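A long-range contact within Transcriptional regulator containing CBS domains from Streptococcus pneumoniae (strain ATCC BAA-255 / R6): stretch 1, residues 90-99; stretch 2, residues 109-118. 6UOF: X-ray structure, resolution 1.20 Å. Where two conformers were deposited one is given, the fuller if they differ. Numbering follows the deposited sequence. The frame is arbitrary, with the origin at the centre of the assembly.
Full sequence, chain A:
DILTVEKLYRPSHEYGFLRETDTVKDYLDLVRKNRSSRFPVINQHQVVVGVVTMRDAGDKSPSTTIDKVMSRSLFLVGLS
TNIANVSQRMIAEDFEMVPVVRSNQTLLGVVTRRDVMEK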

# COMPACT_ATOMS: atom_id res chain seq x y z
N MSE A 90 6.79 -3.41 11.17
CA MSE A 90 6.11 -2.13 11.09
C MSE A 90 6.58 -1.23 12.24
O MSE A 90 6.74 -0.02 12.05
CB MSE A 90 4.59 -2.34 11.12
CG MSE A 90 4.05 -3.13 9.93
SE MSE A 90 2.09 -3.06 9.78
CE MSE A 90 1.79 -1.28 9.00
N ILE A 91 6.82 -1.81 13.42
CA ILE A 91 7.30 -1.02 14.56
C ILE A 91 8.76 -0.61 14.32
O ILE A 91 9.08 0.60 14.48
CB ILE A 91 7.12 -1.81 15.87
CG1 ILE A 91 5.64 -1.91 16.26
CG2 ILE A 91 7.94 -1.19 17.00
CD1 ILE A 91 5.33 -3.03 17.20
N ALA A 92 9.61 -1.56 13.97
CA ALA A 92 11.06 -1.27 13.85
C ALA A 92 11.32 -0.25 12.74
O ALA A 92 12.22 0.58 12.92
CB ALA A 92 11.82 -2.55 13.59
N GLU A 93 10.56 -0.30 11.64
CA GLU A 93 10.81 0.53 10.42
C GLU A 93 9.75 1.62 10.22
O GLU A 93 9.81 2.31 9.19
CB GLU A 93 10.97 -0.41 9.22
CG GLU A 93 12.14 -1.37 9.39
CD GLU A 93 12.34 -2.40 8.29
OE1 GLU A 93 11.80 -2.21 7.19
OE2 GLU A 93 13.04 -3.39 8.55
N ASP A 94 8.83 1.76 11.17
CA ASP A 94 7.79 2.82 11.22
C ASP A 94 6.93 2.81 9.95
O ASP A 94 6.83 3.82 9.26
CB ASP A 94 8.38 4.19 11.53
CG ASP A 94 7.35 5.15 12.10
OD1 ASP A 94 6.57 4.72 12.99
OD2 ASP A 94 7.32 6.30 11.65
N PHE A 95 6.34 1.66 9.65
CA PHE A 95 5.37 1.58 8.54
C PHE A 95 3.95 1.86 9.03
O PHE A 95 3.58 1.48 10.17
CB PHE A 95 5.37 0.18 7.93
CG PHE A 95 6.51 -0.13 7.01
CD1 PHE A 95 7.70 -0.69 7.48
CD2 PHE A 95 6.40 0.11 5.65
CE1 PHE A 95 8.73 -1.00 6.60
CE2 PHE A 95 7.44 -0.18 4.78
CZ PHE A 95 8.60 -0.72 5.27
N GLU A 96 3.14 2.42 8.14
CA GLU A 96 1.70 2.68 8.38
C GLU A 96 0.86 1.69 7.58
O GLU A 96 -0.27 1.39 7.93
CB GLU A 96 1.32 4.10 7.96
CG GLU A 96 1.89 5.19 8.85
CD GLU A 96 1.12 5.44 10.14
OE1 GLU A 96 1.26 6.54 10.70
OE2 GLU A 96 0.36 4.55 10.57
N MSE A 97 1.45 1.13 6.51
CA MSE A 97 0.68 0.31 5.52
C MSE A 97 1.68 -0.63 4.85
O MSE A 97 2.81 -0.22 4.65
CB MSE A 97 0.05 1.25 4.49
CG MSE A 97 -0.74 0.63 3.35
SE MSE A 97 0.38 0.10 1.84
CE MSE A 97 1.16 1.67 1.01
N VAL A 98 1.28 -1.87 4.59
CA VAL A 98 2.10 -2.82 3.85
C VAL A 98 1.24 -3.46 2.77
O VAL A 98 0.14 -3.96 3.06
CB VAL A 98 2.71 -3.89 4.76
CG1 VAL A 98 3.66 -4.81 3.98
CG2 VAL A 98 3.43 -3.28 5.95
N PRO A 99 1.69 -3.47 1.50
CA PRO A 99 0.93 -4.16 0.46
C PRO A 99 0.91 -5.68 0.63
O PRO A 99 1.89 -6.27 1.05
CB PRO A 99 1.66 -3.79 -0.83
CG PRO A 99 2.48 -2.57 -0.48
CD PRO A 99 2.90 -2.81 0.96
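Stretch 2 (109-118) GVVTRRDVME

The apolar centre of the contact combines side chains from the paired strands with side chains from the helices on which each stretch also draws. Met90, a selenomethionine, points its CA-to-CB bond toward stretch 2; with chi1 at -63° and chi2 at -168°, its SE comes to 4.1 Å from Val116 CG2 and its CE to 3.6 Å from Arg113 CB. Val98 and Val111 meet on the same face of the sheet, Val98 CB lying 3.8 Å from Val111 CG2. The other face carries Met97, Pro99, Val110 and Thr112, and there Met97 SE packs 3.8 Å from Val110 CG1. Toward the solvent, the exposed Met117 closes the apolar patch: its CE lies 4.0 Å from Met90 CB and 3.7 Å from Ile91 CG1.

The backbone sets this register. Residues 97-99 and 109-112 are extended and run antiparallel, their axes crossing at 151° and approaching to 4.7 Å. Val98 and Val111 form the hydrogen-bonded pair, with Val98 N donating to Val111 O at 3.0 Å and Val111 N donating to Val98 O at 2.9 Å; N-H...O angles of 160° and 166° show both bonds to be nearly straight. The flanking pairs, Met97 with Thr112 and Pro99 with Val110, are non-hydrogen-bonded, and their CA atoms are correspondingly closer, at 4.5 Å and 4.4 Å, against 5.4 Å for the CA atoms of Val98 and Val111.

At Thr112 the strand gives way to a helix, residues 113-118. Thr112 OG1 caps it by accepting from Asp115 N at 3.3 Å, while Arg113 N, in the first turn, donates to Glu96 O at 2.9 Å and so extends the pairing beyond the strands.

Arg113 forms the polar edge and has the largest area covered by the other stretch, 128 Å². Its chi1 to chi3 are all t, and this extended chain carries the guanidinium to the turn after the first helix. There Asp94, with positive phi, belongs to a Schellman motif. Arg113 NH1 donates to Phe95 O at 2.9 Å and to Met90 O at 3.1 Å, both acceptors lying near the guanidinium plane. Asp94 OD1 stands 3.8 Å from Arg113 NH1, a long salt bridge with the oxygen well out of that plane, so only charge links them directly. A water completes the edge, accepting from Arg113 NH2 at 2.9 Å and donating to Asp94 OD1 at 2.9 Å and Ile91 O at 2.7 Å.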

# COMPACT_ATOMS: atom_id res chain seq x y z
N GLY A 109 -4.25 -6.29 -1.77
CA GLY A 109 -4.78 -5.24 -0.89
C GLY A 109 -3.70 -4.77 0.04
O GLY A 109 -2.52 -4.79 -0.35
N VAL A 110 -4.08 -4.35 1.24
CA VAL A 110 -3.07 -3.83 2.21
C VAL A 110 -3.40 -4.29 3.62
O VAL A 110 -4.55 -4.66 3.91
CB VAL A 110 -3.04 -2.29 2.21
CG1 VAL A 110 -2.86 -1.69 0.83
CG2 VAL A 110 -4.26 -1.70 2.91
N VAL A 111 -2.39 -4.26 4.49
CA VAL A 111 -2.61 -4.37 5.96
C VAL A 111 -2.22 -3.01 6.54
O VAL A 111 -1.20 -2.42 6.12
CB VAL A 111 -1.85 -5.52 6.64
CG1 VAL A 111 -2.31 -6.85 6.12
CG2 VAL A 111 -0.35 -5.39 6.54
N THR A 112 -3.05 -2.51 7.45
CA THR A 112 -2.77 -1.19 8.07
C THR A 112 -2.20 -1.38 9.47
O THR A 112 -2.53 -2.37 10.16
CB THR A 112 -4.01 -0.30 8.14
OG1 THR A 112 -4.86 -0.88 9.14
CG2 THR A 112 -4.72 -0.13 6.81
N ARG A 113 -1.42 -0.40 9.91
CA ARG A 113 -0.78 -0.43 11.25
C ARG A 113 -1.86 -0.51 12.34
O ARG A 113 -1.72 -1.33 13.26
CB ARG A 113 0.07 0.83 11.43
CG ARG A 113 0.86 0.85 12.72
CD ARG A 113 1.53 2.21 12.88
NE ARG A 113 2.36 2.19 14.08
CZ ARG A 113 3.66 1.93 14.12
NH1 ARG A 113 4.34 1.66 13.01
NH2 ARG A 113 4.29 1.90 15.28
N ARG A 114 -2.91 0.30 12.23
CA ARG A 114 -3.94 0.30 13.31
C ARG A 114 -4.56 -1.10 13.44
O ARG A 114 -4.76 -1.56 14.57
CB ARG A 114 -5.03 1.33 13.02
CG ARG A 114 -5.90 1.64 14.23
CD ARG A 114 -7.28 2.19 13.92
NE ARG A 114 -8.28 1.12 13.82
CZ ARG A 114 -8.64 0.48 12.71
NH1 ARG A 114 -8.08 0.79 11.55
NH2 ARG A 114 -9.56 -0.46 12.76
N ASP A 115 -4.86 -1.76 12.32
CA ASP A 115 -5.49 -3.09 12.44
C ASP A 115 -4.51 -4.09 13.06
O ASP A 115 -4.93 -4.90 13.88
CB ASP A 115 -5.99 -3.57 11.08
CG ASP A 115 -7.19 -2.79 10.56
OD1 ASP A 115 -7.96 -2.29 11.40
OD2 ASP A 115 -7.37 -2.74 9.33
N VAL A 116 -3.24 -4.02 12.67
CA VAL A 116 -2.23 -4.97 13.20
C VAL A 116 -2.04 -4.75 14.69
O VAL A 116 -2.01 -5.69 15.47
CB VAL A 116 -0.91 -4.84 12.42
CG1 VAL A 116 0.23 -5.55 13.12
CG2 VAL A 116 -1.06 -5.33 10.98
N MSE A 117 -1.98 -3.48 15.10
CA MSE A 117 -1.70 -3.22 16.51
C MSE A 117 -2.91 -3.54 17.38
O MSE A 117 -2.75 -3.97 18.52
CB MSE A 117 -1.29 -1.76 16.72
CG MSE A 117 0.01 -1.36 16.05
SE MSE A 117 1.48 -2.68 16.19
CE MSE A 117 2.45 -2.43 14.52
N GLU A 118 -4.12 -3.29 16.86
CA GLU A 118 -5.32 -3.53 17.64
C GLU A 118 -5.57 -5.03 17.76
O GLU A 118 -6.14 -5.44 18.79
CB GLU A 118 -6.50 -2.76 17.02
CG GLU A 118 -6.39 -1.26 17.23
CD GLU A 118 -7.54 -0.43 16.69
OE1 GLU A 118 -8.41 -0.99 16.00
OE2 GLU A 118 -7.57 0.79 16.98
O HOH W 1 7.04 2.41 14.68